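PDB 2P2W: citrate synthase from Thermotoga maritima, which probably catalyses the condensation of acetyl-CoA with oxaloacetate and water to give citrate and CoA, a step of the tricarboxylic acid cycle. Local coordinates for residues N150-M155 and N160-L165; S146-F151 and S168-L173; T124-Y129 and R314-A319. All blocks are in the same frame, centred on the assembly; numbering follows the deposited sequence.

Contact 1 of 3, residues N150-M155 and N160-L165; sequences NFYYMM and NEKIRL
Tyr152 reaches from helix 147-156 across to Asn160, Lys162 and Ile163, where the chain turns back into helix 163-173. The two consecutive helices are joined by a short turn; the CA atoms of Tyr152 and Ile163 are the nearest pair at 7.2 Å, and no hydrogen bond links the segments.

Asn160, at the start of the type I beta turn Asn160-Ile163, offers its CB to the outer end of the phenol, 4.1 Å from Tyr152 OH. The approach is oblique to the ring, and the amide plane stands 48° from the ring plane. With CG anti to the backbone N (chi1 -178°), the Asn160 amide turns onward to its own chain, and OD1 accepts a capping bond from Lys162 N that is unusually short as modelled, its exact length doubtful. Lys162 then brings its outer methylene up to the phenol oxygen at a slant: CE lies 3.6 Å from Tyr152 OH, while NZ stays at 3.9 Å. Its chain is bent at several torsions on the way.

Ile163 supplies the apolar floor. CG1 sits over one face of the ring in a CH-pi contact, 4.3 Å from the ring centroid and 25° off the normal, and it also comes within 3.9 Å of Tyr152 CG. CD1 extends beyond it to 4.1 Å from Tyr152 CB. Outside the two segments, Phe156 adds an edge-to-face partner to the same ring.

With an alanine here instead of Tyr152, Ile163 CG1 is likely to lose the aromatic face it lies over, and a gap would probably open beside Asn160 CB and Lys162 CE. Most of the touching is by carbon, and Lys162 NZ is near the phenol oxygen without bonding to it, which suggests that dispersion and shape hold the contact.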
loop_
_atom_site.group_PDB
_atom_site.type_symbol
_atom_site.label_atom_id
_atom_site.label_comp_id
_atom_site.label_asym_id
_atom_site.label_seq_id
_atom_site.Cartn_x
_atom_site.Cartn_y
_atom_site.Cartn_z
ATOM N N ASN A 150 -24.400 15.632 -1.689
ATOM C CA ASN A 150 -24.138 15.576 -0.263
ATOM C C ASN A 150 -22.711 15.941 0.112
ATOM O O ASN A 150 -22.475 16.567 1.151
ATOM C CB ASN A 150 -24.449 14.190 0.284
ATOM C CG ASN A 150 -24.179 14.097 1.764
ATOM O OD1 ASN A 150 -24.869 14.713 2.579
ATOM N ND2 ASN A 150 -23.181 13.301 2.125
ATOM N N PHE A 151 -21.754 15.534 -0.714
ATOM C CA PHE A 151 -20.365 15.858 -0.428
ATOM C C PHE A 151 -20.213 17.372 -0.446
ATOM O O PHE A 151 -19.643 17.966 0.470
ATOM C CB PHE A 151 -19.435 15.231 -1.468
ATOM C CG PHE A 151 -18.002 15.659 -1.330
ATOM C CD1 PHE A 151 -17.380 15.661 -0.085
ATOM C CD2 PHE A 151 -17.271 16.058 -2.445
ATOM C CE1 PHE A 151 -16.049 16.056 0.052
ATOM C CE2 PHE A 151 -15.936 16.456 -2.321
ATOM C CZ PHE A 151 -15.326 16.454 -1.069
ATOM N N TYR A 152 -20.749 17.991 -1.488
ATOM C CA TYR A 152 -20.665 19.435 -1.629
ATOM C C TYR A 152 -21.345 20.138 -0.454
ATOM O O TYR A 152 -20.853 21.151 0.048
ATOM C CB TYR A 152 -21.314 19.861 -2.943
ATOM C CG TYR A 152 -20.946 21.257 -3.383
ATOM C CD1 TYR A 152 -19.809 21.491 -4.158
ATOM C CD2 TYR A 152 -21.735 22.347 -3.023
ATOM C CE1 TYR A 152 -19.470 22.783 -4.566
ATOM C CE2 TYR A 152 -21.408 23.637 -3.419
ATOM C CZ TYR A 152 -20.279 23.850 -4.191
ATOM O OH TYR A 152 -19.970 25.129 -4.591
ATOM N N TYR A 153 -22.468 19.590 -0.001
ATOM C CA TYR A 153 -23.192 20.194 1.108
ATOM C C TYR A 153 -22.476 20.039 2.450
ATOM O O TYR A 153 -22.483 20.962 3.265
ATOM C CB TYR A 153 -24.612 19.620 1.197
ATOM C CG TYR A 153 -25.534 20.469 2.043
ATOM C CD1 TYR A 153 -26.221 21.546 1.481
ATOM C CD2 TYR A 153 -25.671 20.242 3.411
ATOM C CE1 TYR A 153 -27.018 22.381 2.260
ATOM C CE2 TYR A 153 -26.468 21.070 4.203
ATOM C CZ TYR A 153 -27.136 22.140 3.618
ATOM O OH TYR A 153 -27.913 22.977 4.388
ATOM N N MET A 154 -21.864 18.881 2.689
ATOM C CA MET A 154 -21.145 18.665 3.944
ATOM C C MET A 154 -19.904 19.548 3.978
ATOM O O MET A 154 -19.379 19.860 5.049
ATOM C CB MET A 154 -20.720 17.203 4.101
ATOM C CG MET A 154 -21.866 16.215 4.272
ATOM S SD MET A 154 -21.246 14.565 4.680
ATOM C CE MET A 154 -20.094 14.271 3.322
ATOM N N MET A 155 -19.437 19.941 2.797
ATOM C CA MET A 155 -18.256 20.792 2.682
ATOM C C MET A 155 -18.576 22.267 2.876
ATOM O O MET A 155 -17.966 22.941 3.706
ATOM C CB MET A 155 -17.612 20.644 1.294
ATOM C CG MET A 155 -16.664 19.472 1.120
ATOM S SD MET A 155 -15.081 19.727 1.931
ATOM C CE MET A 155 -14.325 20.999 0.848
ATOM N N ASN A 160 -25.212 23.957 -5.301
ATOM C CA ASN A 160 -24.976 24.753 -6.495
ATOM C C ASN A 160 -24.954 23.894 -7.758
ATOM O O ASN A 160 -24.659 22.702 -7.704
ATOM C CB ASN A 160 -23.642 25.492 -6.332
ATOM C CG ASN A 160 -23.320 26.384 -7.502
ATOM O OD1 ASN A 160 -23.168 25.917 -8.627
ATOM N ND2 ASN A 160 -23.213 27.683 -7.244
ATOM N N GLU A 161 -25.265 24.515 -8.892
ATOM C CA GLU A 161 -25.281 23.834 -10.183
ATOM C C GLU A 161 -23.910 23.265 -10.552
ATOM O O GLU A 161 -23.813 22.307 -11.321
ATOM C CB GLU A 161 -25.738 24.807 -11.271
ATOM C CG GLU A 161 -25.783 24.216 -12.669
ATOM C CD GLU A 161 -25.936 25.276 -13.743
ATOM O OE1 GLU A 161 -25.357 26.374 -13.582
ATOM O OE2 GLU A 161 -26.634 25.012 -14.745
ATOM N N LYS A 162 -22.858 23.863 -10.002
ATOM C CA LYS A 162 -21.490 23.425 -10.263
ATOM C C LYS A 162 -21.301 21.959 -9.886
ATOM O O LYS A 162 -20.353 21.305 -10.330
ATOM C CB LYS A 162 -20.509 24.297 -9.477
ATOM C CG LYS A 162 -20.140 25.595 -10.189
ATOM C CD LYS A 162 -19.951 26.754 -9.214
ATOM C CE LYS A 162 -19.327 26.311 -7.901
ATOM N NZ LYS A 162 -18.451 27.376 -7.328
ATOM N N ILE A 163 -22.209 21.452 -9.060
ATOM C CA ILE A 163 -22.164 20.067 -8.615
ATOM C C ILE A 163 -22.101 19.098 -9.797
ATOM O O ILE A 163 -21.388 18.094 -9.750
ATOM C CB ILE A 163 -23.397 19.744 -7.734
ATOM C CG1 ILE A 163 -23.273 20.486 -6.397
ATOM C CG2 ILE A 163 -23.516 18.242 -7.512
ATOM C CD1 ILE A 163 -24.513 20.399 -5.512
ATOM N N ARG A 164 -22.840 19.405 -10.858
ATOM C CA ARG A 164 -22.872 18.582 -12.065
ATOM C C ARG A 164 -21.475 18.393 -12.671
ATOM O O ARG A 164 -21.126 17.333 -13.174
ATOM C CB ARG A 164 -23.792 19.259 -13.081
ATOM C CG ARG A 164 -25.250 19.278 -12.623
ATOM C CD ARG A 164 -26.198 19.720 -13.744
ATOM N NE ARG A 164 -27.561 19.889 -13.232
ATOM C CZ ARG A 164 -28.370 18.815 -13.266
ATOM N NH1 ARG A 164 -27.927 17.664 -13.741
ATOM N NH2 ARG A 164 -29.624 18.918 -12.816
ATOM N N LEU A 165 -20.681 19.461 -12.640
ATOM C CA LEU A 165 -19.336 19.424 -13.202
ATOM C C LEU A 165 -18.457 18.498 -12.358
ATOM O O LEU A 165 -17.671 17.711 -12.890
ATOM C CB LEU A 165 -18.744 20.837 -13.241
ATOM C CG LEU A 165 -19.633 21.911 -13.887
ATOM C CD1 LEU A 165 -18.876 23.234 -13.937
ATOM C CD2 LEU A 165 -20.058 21.472 -15.285
#

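Contact 2 of 3, residues S146-F151 and S168-L173; sequences SHVENF and SAFILL
Phe170 of helix 163-173 packs against Val148 and Phe151 of helix 147-156, just past the capping box that opens the latter. The two are consecutive helices of the largely alpha-helical citrate synthase fold, joined by a short connection and packed at a steep inclination. All three side chains are buried. The nearest backbone approach, 8.8 Å between the CA atoms of Val148 and Phe170, leaves room for one layer of side chains.

The contact is wholly apolar. Val148 CG2 meets the rim of the Phe170 ring in the ring plane, 3.8 Å from Phe170 CD2, and the two side chains run past each other in opposite directions. This methyl is the branch beside the backbone N, since CG1 takes the place anti to it (chi1 -178°). Farther out, Phe170 CZ lies 4.3 Å from Phe151 CD2, a looser touch that presents the rim of Phe170 to Phe151. Thr323 and Ala324 of helix 317-337 also pack on Phe170, whose side chain lies about 12 Å from that of Asp300, predicted to be an active-site residue.

Polar bonds occur within 146-151, where Ser146 is the N-cap of helix 147-156 and pairs with Glu149 in the capping box. Its hydroxyl accepts from the backbone, Glu149 N to Ser146 OG at 3.1 Å. In return Ser146 N gives a nearly straight bond (177°) to Glu149 OE1, meeting this oxygen on its anti side, 22° out of the carboxylate plane.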
loop_
_atom_site.group_PDB
_atom_site.type_symbol
_atom_site.label_atom_id
_atom_site.label_comp_id
_atom_site.label_asym_id
_atom_site.label_seq_id
_atom_site.Cartn_x
_atom_site.Cartn_y
_atom_site.Cartn_z
ATOM N N SER A 146 -27.923 13.265 -3.071
ATOM C CA SER A 146 -27.128 12.266 -3.789
ATOM C C SER A 146 -25.708 12.244 -3.227
ATOM O O SER A 146 -25.335 13.119 -2.447
ATOM C CB SER A 146 -27.079 12.593 -5.284
ATOM O OG SER A 146 -26.171 13.651 -5.547
ATOM N N HIS A 147 -24.927 11.241 -3.624
ATOM C CA HIS A 147 -23.543 11.091 -3.162
ATOM C C HIS A 147 -22.708 12.364 -3.358
ATOM O O HIS A 147 -22.045 12.827 -2.428
ATOM C CB HIS A 147 -22.879 9.919 -3.899
ATOM C CG HIS A 147 -21.558 9.499 -3.328
ATOM N ND1 HIS A 147 -21.426 8.969 -2.060
ATOM C CD2 HIS A 147 -20.314 9.501 -3.863
ATOM C CE1 HIS A 147 -20.157 8.661 -1.842
ATOM N NE2 HIS A 147 -19.463 8.974 -2.920
ATOM N N VAL A 148 -22.742 12.924 -4.564
ATOM C CA VAL A 148 -21.970 14.129 -4.872
ATOM C C VAL A 148 -22.613 15.395 -4.289
ATOM O O VAL A 148 -21.916 16.250 -3.742
ATOM C CB VAL A 148 -21.784 14.282 -6.400
ATOM C CG1 VAL A 148 -20.949 15.516 -6.711
ATOM C CG2 VAL A 148 -21.109 13.035 -6.963
ATOM N N GLU A 149 -23.933 15.517 -4.406
ATOM C CA GLU A 149 -24.639 16.674 -3.846
ATOM C C GLU A 149 -24.305 16.771 -2.365
ATOM O O GLU A 149 -23.983 17.841 -1.845
ATOM C CB GLU A 149 -26.157 16.500 -3.962
ATOM C CG GLU A 149 -26.768 16.923 -5.270
ATOM C CD GLU A 149 -28.269 16.687 -5.298
ATOM O OE1 GLU A 149 -28.774 15.876 -4.481
ATOM O OE2 GLU A 149 -28.945 17.307 -6.147
ATOM N N ASN A 150 -24.400 15.632 -1.689
ATOM C CA ASN A 150 -24.138 15.576 -0.263
ATOM C C ASN A 150 -22.711 15.941 0.112
ATOM O O ASN A 150 -22.475 16.567 1.151
ATOM C CB ASN A 150 -24.449 14.190 0.284
ATOM C CG ASN A 150 -24.179 14.097 1.764
ATOM O OD1 ASN A 150 -24.869 14.713 2.579
ATOM N ND2 ASN A 150 -23.181 13.301 2.125
ATOM N N PHE A 151 -21.754 15.534 -0.714
ATOM C CA PHE A 151 -20.365 15.858 -0.428
ATOM C C PHE A 151 -20.213 17.372 -0.446
ATOM O O PHE A 151 -19.643 17.966 0.470
ATOM C CB PHE A 151 -19.435 15.231 -1.468
ATOM C CG PHE A 151 -18.002 15.659 -1.330
ATOM C CD1 PHE A 151 -17.380 15.661 -0.085
ATOM C CD2 PHE A 151 -17.271 16.058 -2.445
ATOM C CE1 PHE A 151 -16.049 16.056 0.052
ATOM C CE2 PHE A 151 -15.936 16.456 -2.321
ATOM C CZ PHE A 151 -15.326 16.454 -1.069
ATOM N N SER A 168 -19.356 14.835 -13.082
ATOM C CA SER A 168 -18.782 14.358 -14.339
ATOM C C SER A 168 -17.306 14.029 -14.117
ATOM O O SER A 168 -16.802 13.022 -14.613
ATOM C CB SER A 168 -18.904 15.423 -15.438
ATOM O OG SER A 168 -20.247 15.594 -15.849
ATOM N N ALA A 169 -16.619 14.884 -13.362
ATOM C CA ALA A 169 -15.201 14.677 -13.072
ATOM C C ALA A 169 -14.972 13.369 -12.321
ATOM O O ALA A 169 -14.058 12.608 -12.651
ATOM C CB ALA A 169 -14.655 15.849 -12.260
ATOM N N PHE A 170 -15.789 13.106 -11.304
ATOM C CA PHE A 170 -15.635 11.866 -10.548
ATOM C C PHE A 170 -15.794 10.656 -11.467
ATOM O O PHE A 170 -14.988 9.724 -11.433
ATOM C CB PHE A 170 -16.665 11.772 -9.422
ATOM C CG PHE A 170 -16.340 12.612 -8.218
ATOM C CD1 PHE A 170 -15.024 12.781 -7.797
ATOM C CD2 PHE A 170 -17.366 13.175 -7.460
ATOM C CE1 PHE A 170 -14.733 13.494 -6.635
ATOM C CE2 PHE A 170 -17.088 13.888 -6.299
ATOM C CZ PHE A 170 -15.768 14.048 -5.883
ATOM N N ILE A 171 -16.838 10.674 -12.287
ATOM C CA ILE A 171 -17.098 9.578 -13.208
ATOM C C ILE A 171 -15.886 9.324 -14.111
ATOM O O ILE A 171 -15.487 8.179 -14.317
ATOM C CB ILE A 171 -18.353 9.872 -14.069
ATOM C CG1 ILE A 171 -19.584 9.964 -13.162
ATOM C CG2 ILE A 171 -18.541 8.789 -15.123
ATOM C CD1 ILE A 171 -20.851 10.406 -13.873
ATOM N N LEU A 172 -15.294 10.392 -14.633
ATOM C CA LEU A 172 -14.124 10.264 -15.501
ATOM C C LEU A 172 -12.917 9.648 -14.783
ATOM O O LEU A 172 -12.067 9.020 -15.415
ATOM C CB LEU A 172 -13.712 11.636 -16.043
ATOM C CG LEU A 172 -14.632 12.318 -17.053
ATOM C CD1 LEU A 172 -14.135 13.734 -17.331
ATOM C CD2 LEU A 172 -14.661 11.500 -18.331
ATOM N N LEU A 173 -12.853 9.828 -13.467
ATOM C CA LEU A 173 -11.734 9.335 -12.667
ATOM C C LEU A 173 -11.960 8.018 -11.922
ATOM O O LEU A 173 -11.062 7.537 -11.239
ATOM C CB LEU A 173 -11.338 10.404 -11.639
ATOM C CG LEU A 173 -10.864 11.759 -12.166
ATOM C CD1 LEU A 173 -10.910 12.797 -11.044
ATOM C CD2 LEU A 173 -9.451 11.622 -12.719
#

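Contact 3 of 3, residues T124-Y129 and R314-A319; sequences TILAYY and RNMFTA
Leu126 of helix 110-133 rests both its methyls against Ala319, near the start of helix 317-337, and also meets Met316 in the turn just before that helix. Both branches abut the Ala319 methyl from the same side: CD2 is 3.8 Å from Ala319 CB, and CD1 stands 3.9 Å from the same carbon. Having CG anti to the carbonyl carbon (chi1 -58°) carries this fork across to the other helix. The CA atoms of Leu126 and Ala319 lie 7.9 Å apart, a close approach that the single methyl of Ala319 permits.

Met316 makes a looser apolar contact, its CG coming to 4.4 Å from Leu126 CD1. Separately, its terminal CE makes a van der Waals approach to the backbone O of Leu126 at 4.2 Å. No hydrogen bond crosses between the segments, so van der Waals packing of three buried residues makes up the whole junction.

Around it, helix 147-156 covers both partners, with Phe151 on Leu126 and Met155 on Met316. Tyr90 of helix 90-98 also packs on Met316, placing the joint between helices 110-133 and 317-337 within a wider bundle of helices.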
loop_
_atom_site.group_PDB
_atom_site.type_symbol
_atom_site.label_atom_id
_atom_site.label_comp_id
_atom_site.label_asym_id
_atom_site.label_seq_id
_atom_site.Cartn_x
_atom_site.Cartn_y
_atom_site.Cartn_z
ATOM N N THR A 124 -17.549 11.781 3.593
ATOM C CA THR A 124 -17.808 12.174 4.970
ATOM C C THR A 124 -16.482 12.386 5.691
ATOM O O THR A 124 -16.322 13.340 6.451
ATOM C CB THR A 124 -18.627 11.100 5.701
ATOM O OG1 THR A 124 -19.843 10.870 4.979
ATOM C CG2 THR A 124 -18.959 11.553 7.122
ATOM N N ILE A 125 -15.530 11.492 5.446
ATOM C CA ILE A 125 -14.212 11.604 6.062
ATOM C C ILE A 125 -13.578 12.930 5.653
ATOM O O ILE A 125 -13.091 13.680 6.499
ATOM C CB ILE A 125 -13.283 10.445 5.622
ATOM C CG1 ILE A 125 -13.762 9.131 6.246
ATOM C CG2 ILE A 125 -11.841 10.733 6.036
ATOM C CD1 ILE A 125 -13.035 7.905 5.719
ATOM N N LEU A 126 -13.598 13.215 4.354
ATOM C CA LEU A 126 -13.011 14.446 3.833
ATOM C C LEU A 126 -13.729 15.699 4.317
ATOM O O LEU A 126 -13.091 16.651 4.760
ATOM C CB LEU A 126 -13.008 14.428 2.301
ATOM C CG LEU A 126 -12.273 13.267 1.625
ATOM C CD1 LEU A 126 -12.271 13.476 0.115
ATOM C CD2 LEU A 126 -10.845 13.183 2.151
ATOM N N ALA A 127 -15.057 15.704 4.225
ATOM C CA ALA A 127 -15.829 16.866 4.645
ATOM C C ALA A 127 -15.666 17.145 6.138
ATOM O O ALA A 127 -15.447 18.290 6.540
ATOM C CB ALA A 127 -17.300 16.670 4.297
ATOM N N TYR A 128 -15.762 16.102 6.956
ATOM C CA TYR A 128 -15.612 16.260 8.399
ATOM C C TYR A 128 -14.253 16.832 8.775
ATOM O O TYR A 128 -14.162 17.711 9.635
ATOM C CB TYR A 128 -15.785 14.918 9.111
ATOM C CG TYR A 128 -17.219 14.502 9.378
ATOM C CD1 TYR A 128 -18.295 15.155 8.774
ATOM C CD2 TYR A 128 -17.493 13.433 10.227
ATOM C CE1 TYR A 128 -19.615 14.745 9.013
ATOM C CE2 TYR A 128 -18.796 13.016 10.470
ATOM C CZ TYR A 128 -19.851 13.673 9.862
ATOM O OH TYR A 128 -21.134 13.239 10.104
ATOM N N TYR A 129 -13.193 16.328 8.149
ATOM C CA TYR A 129 -11.861 16.819 8.475
ATOM C C TYR A 129 -11.699 18.263 8.015
ATOM O O TYR A 129 -11.031 19.060 8.669
ATOM C CB TYR A 129 -10.776 15.938 7.848
ATOM C CG TYR A 129 -9.389 16.332 8.296
ATOM C CD1 TYR A 129 -8.889 15.911 9.533
ATOM C CD2 TYR A 129 -8.612 17.198 7.534
ATOM C CE1 TYR A 129 -7.649 16.355 9.999
ATOM C CE2 TYR A 129 -7.372 17.644 7.989
ATOM C CZ TYR A 129 -6.898 17.223 9.220
ATOM O OH TYR A 129 -5.676 17.676 9.663
ATOM N N ARG A 314 -6.220 22.675 -2.381
ATOM C CA ARG A 314 -5.264 21.949 -3.213
ATOM C C ARG A 314 -4.801 20.620 -2.598
ATOM O O ARG A 314 -4.539 19.645 -3.292
ATOM C CB ARG A 314 -4.070 22.865 -3.489
ATOM C CG ARG A 314 -4.481 24.074 -4.330
ATOM C CD ARG A 314 -3.295 24.943 -4.760
ATOM N NE ARG A 314 -3.765 25.994 -5.672
ATOM C CZ ARG A 314 -2.860 26.846 -6.183
ATOM N NH1 ARG A 314 -1.583 26.735 -5.864
ATOM N NH2 ARG A 314 -3.259 27.795 -7.036
ATOM N N ASN A 315 -4.663 20.595 -1.258
ATOM C CA ASN A 315 -4.185 19.360 -0.640
ATOM C C ASN A 315 -5.292 18.306 -0.486
ATOM O O ASN A 315 -5.139 17.290 0.186
ATOM C CB ASN A 315 -3.492 19.679 0.693
ATOM C CG ASN A 315 -4.495 20.075 1.743
ATOM O OD1 ASN A 315 -5.541 20.652 1.463
ATOM N ND2 ASN A 315 -4.135 19.782 3.005
ATOM N N MET A 316 -6.454 18.592 -1.128
ATOM C CA MET A 316 -7.528 17.601 -1.193
ATOM C C MET A 316 -7.721 17.045 -2.620
ATOM O O MET A 316 -8.490 16.115 -2.852
ATOM C CB MET A 316 -8.839 18.238 -0.694
ATOM C CG MET A 316 -9.949 17.200 -0.488
ATOM S SD MET A 316 -11.581 17.939 -0.317
ATOM C CE MET A 316 -11.414 18.531 1.374
ATOM N N PHE A 317 -7.023 17.676 -3.600
ATOM C CA PHE A 317 -7.181 17.254 -5.003
ATOM C C PHE A 317 -6.960 15.727 -5.190
ATOM O O PHE A 317 -7.742 15.055 -5.847
ATOM C CB PHE A 317 -6.169 18.018 -5.869
ATOM C CG PHE A 317 -6.558 19.458 -6.101
ATOM C CD1 PHE A 317 -7.600 20.044 -5.388
ATOM C CD2 PHE A 317 -5.827 20.220 -7.005
ATOM C CE1 PHE A 317 -7.902 21.392 -5.584
ATOM C CE2 PHE A 317 -6.133 21.568 -7.193
ATOM C CZ PHE A 317 -7.169 22.155 -6.484
ATOM N N THR A 318 -5.888 15.179 -4.624
ATOM C CA THR A 318 -5.634 13.752 -4.777
ATOM C C THR A 318 -6.722 12.940 -4.070
ATOM O O THR A 318 -7.094 11.858 -4.525
ATOM C CB THR A 318 -4.247 13.351 -4.212
ATOM O OG1 THR A 318 -3.226 14.116 -4.861
ATOM C CG2 THR A 318 -3.976 11.876 -4.474
ATOM N N ALA A 319 -7.238 13.465 -2.961
ATOM C CA ALA A 319 -8.288 12.768 -2.220
ATOM C C ALA A 319 -9.590 12.781 -3.022
ATOM O O ALA A 319 -10.408 11.865 -2.907
ATOM C CB ALA A 319 -8.494 13.421 -0.854
#

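How the contacts relate
Helix 147-156 connects the three contacts. Contacts 1 and 2, with centres 8 Å apart, are successive levels of its pairing with helix 163-173: the first lies near the turn joining them, the second deeper in the protein, and Ile163 packing on Val148 ties one to the other. Contact 3, about 14 Å from contact 1 and 13 Å from contact 2, joins the preceding helix 110-133 to the much later helix 317-337, so contacts 1 and 2 both fall between its segments in sequence. Met154 bridges the groups, packing on Ala127 and Thr124. Near and distant parts of the chain thereby pack together in the buried interior of this largely alpha-helical enzyme.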